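Local coordinates for GTPase-activating protein skywalker (Drosophila melanogaster, PDB 5HJQ) that stimulates GTP hydrolysis by Rab35, limiting its endosomal sorting of synaptic vesicle proteins, and binds phosphoinositides through its TBC domain, at residues I153-P156 and A157-A161. Residues are numbered along the deposited sequence; the frame is centred on the assembly and turned at random.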
ATOM      1  N   ILE A 153      18.039  -8.069  13.128  1.00 73.39           N
ATOM      2  CA  ILE A 153      17.773  -9.247  12.315  1.00 71.71           C
ATOM      3  C   ILE A 153      18.093  -9.001  10.844  1.00 76.36           C
ATOM      4  O   ILE A 153      17.850  -7.914  10.321  1.00 73.98           O
ATOM      5  CB  ILE A 153      16.301  -9.689  12.450  1.00 68.42           C
ATOM      6  CG1 ILE A 153      15.858  -9.603  13.913  1.00 71.90           C
ATOM      7  CG2 ILE A 153      16.106 -11.095  11.900  1.00 64.31           C
ATOM      8  CD1 ILE A 153      14.437 -10.059  14.153  1.00 71.28           C
ATOM      9  N   MET A 154      18.645 -10.016  10.186  1.00 74.90           N
ATOM     10  CA  MET A 154      18.958  -9.936   8.766  1.00 70.96           C
ATOM     11  C   MET A 154      17.731 -10.234   7.914  1.00 73.26           C
ATOM     12  O   MET A 154      17.071 -11.262   8.086  1.00 69.71           O
ATOM     13  CB  MET A 154      20.093 -10.898   8.412  1.00 77.90           C
ATOM     14  CG  MET A 154      20.215 -11.198   6.930  1.00 79.12           C
ATOM     15  SD  MET A 154      21.766 -12.023   6.526  1.00101.13           S
ATOM     16  CE  MET A 154      21.852 -13.238   7.839  1.00 87.29           C
ATOM     17  N   LEU A 155      17.436  -9.326   6.990  1.00 73.78           N
ATOM     18  CA  LEU A 155      16.256  -9.435   6.141  1.00 71.68           C
ATOM     19  C   LEU A 155      16.552 -10.198   4.854  1.00 65.52           C
ATOM     20  O   LEU A 155      17.669 -10.147   4.344  1.00 60.49           O
ATOM     21  CB  LEU A 155      15.718  -8.041   5.813  1.00 67.25           C
ATOM     22  CG  LEU A 155      15.459  -7.172   7.043  1.00 71.04           C
ATOM     23  CD1 LEU A 155      14.984  -5.796   6.629  1.00 71.82           C
ATOM     24  CD2 LEU A 155      14.449  -7.839   7.963  1.00 66.27           C
ATOM     25  N   PRO A 156      15.552 -10.929   4.341  1.00 64.39           N
ATOM     26  CA  PRO A 156      15.681 -11.635   3.063  1.00 58.70           C
ATOM     27  C   PRO A 156      15.847 -10.656   1.911  1.00 64.04           C
ATOM     28  O   PRO A 156      15.360  -9.529   1.996  1.00 62.50           O
ATOM     29  CB  PRO A 156      14.367 -12.411   2.945  1.00 63.96           C
ATOM     30  CG  PRO A 156      13.429 -11.734   3.889  1.00 63.72           C
ATOM     31  CD  PRO A 156      14.265 -11.212   5.002  1.00 62.83           C
ATOM     32  N   ALA A 157      16.514 -11.092   0.847  1.00 61.42           N
ATOM     33  CA  ALA A 157      16.926 -10.203  -0.236  1.00 62.88           C
ATOM     34  C   ALA A 157      15.775  -9.545  -0.995  1.00 62.30           C
ATOM     35  O   ALA A 157      15.995  -8.576  -1.719  1.00 70.09           O
ATOM     36  CB  ALA A 157      17.812 -10.962  -1.214  1.00 57.43           C
ATOM     37  N   PHE A 158      14.554 -10.050  -0.844  1.00 63.88           N
ATOM     38  CA  PHE A 158      13.444  -9.491  -1.613  1.00 60.59           C
ATOM     39  C   PHE A 158      13.005  -8.127  -1.080  1.00 63.12           C
ATOM     40  O   PHE A 158      12.260  -7.409  -1.747  1.00 66.93           O
ATOM     41  CB  PHE A 158      12.248 -10.463  -1.664  1.00 59.32           C
ATOM     42  CG  PHE A 158      11.564 -10.702  -0.336  1.00 65.18           C
ATOM     43  CD1 PHE A 158      10.724  -9.744   0.220  1.00 63.18           C
ATOM     44  CD2 PHE A 158      11.708 -11.914   0.321  1.00 63.80           C
ATOM     45  CE1 PHE A 158      10.085  -9.973   1.422  1.00 64.52           C
ATOM     46  CE2 PHE A 158      11.062 -12.147   1.522  1.00 66.91           C
ATOM     47  CZ  PHE A 158      10.255 -11.174   2.074  1.00 63.93           C
ATOM     48  N   VAL A 159      13.460  -7.767   0.116  1.00 60.66           N
ATOM     49  CA  VAL A 159      13.090  -6.479   0.684  1.00 64.85           C
ATOM     50  C   VAL A 159      13.895  -5.363   0.030  1.00 69.73           C
ATOM     51  O   VAL A 159      15.049  -5.555  -0.353  1.00 74.22           O
ATOM     52  CB  VAL A 159      13.303  -6.429   2.220  1.00 65.34           C
ATOM     53  CG1 VAL A 159      12.555  -7.564   2.909  1.00 63.07           C
ATOM     54  CG2 VAL A 159      14.783  -6.471   2.563  1.00 72.55           C
ATOM     55  N   ASP A 160      13.268  -4.203  -0.120  1.00 69.89           N
ATOM     56  CA  ASP A 160      13.982  -3.003  -0.526  1.00 68.51           C
ATOM     57  C   ASP A 160      14.634  -2.432   0.721  1.00 68.20           C
ATOM     58  O   ASP A 160      13.958  -1.845   1.565  1.00 66.26           O
ATOM     59  CB  ASP A 160      13.031  -1.991  -1.174  1.00 68.00           C
ATOM     60  CG  ASP A 160      13.751  -0.805  -1.795  1.00 65.80           C
ATOM     61  OD1 ASP A 160      14.858  -0.450  -1.341  1.00 68.42           O
ATOM     62  OD2 ASP A 160      13.192  -0.216  -2.744  1.00 69.61           O
ATOM     63  N   ALA A 161      15.947  -2.615   0.833  1.00 71.91           N
ATOM     64  CA  ALA A 161      16.697  -2.166   2.002  1.00 71.81           C
ATOM     65  C   ALA A 161      16.470  -0.683   2.273  1.00 70.97           C
ATOM     66  O   ALA A 161      16.487  -0.240   3.422  1.00 74.67           O
ATOM     67  CB  ALA A 161      18.178  -2.450   1.815  1.00 75.97           C
TER
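Pro156 and Phe158 run alongside each other with their ends turned to the same side, the proline ring set obliquely against the phenyl group. The proline meets it with CB and CG: Pro156 CG comes to 3.4 Å from Phe158 CE2, and Pro156 CB lies 3.6 Å from that same Phe158 CE2. The ring is brought there by the first torsion of Phe158, which sets CG between the backbone N and the carbonyl carbon (chi1 67°) and swings the phenyl back along the chain toward the proline. The backbone reverses here in a type I beta turn from Pro156 to Val159, with Ala157 and Phe158 at its two corners. The turn is closed by Val159 N donating to Pro156 O, 3.2 Å and nearly straight at the hydrogen (172°), though the donor sits 34° off the carbonyl plane. It belongs to the long loop between helix 134-143 and helix 171-187 of the TBC domain, at the surface and away from the inositol phosphate pocket. The closing residue also brings its side chain back toward Leu155 and Pro156: Val159 CG2 packs 3.2 Å from Pro156 O and 3.7 Å from Leu155 CB. The Leu155 side chain lies roughly perpendicular to that of Val159, Leu155 CD1 passing 4.1 Å from Val159 CG2. Just ahead of the turn, Leu155 rests on Asp178 and Val181 of helix 171-187 and on Tyr198 of helix 197-204, whereas the buried Phe158 ring reaches Ile191 and Leu197. Were Phe158 cut back to an alanine, a gap would probably open beside Pro156 CB and CG, and Ile191 and Leu197 would lose the ring that packs on them. The Phe158 backbone is hydrogen-bonded to Ser194, tying this corner to the loop that precedes helix 197-204.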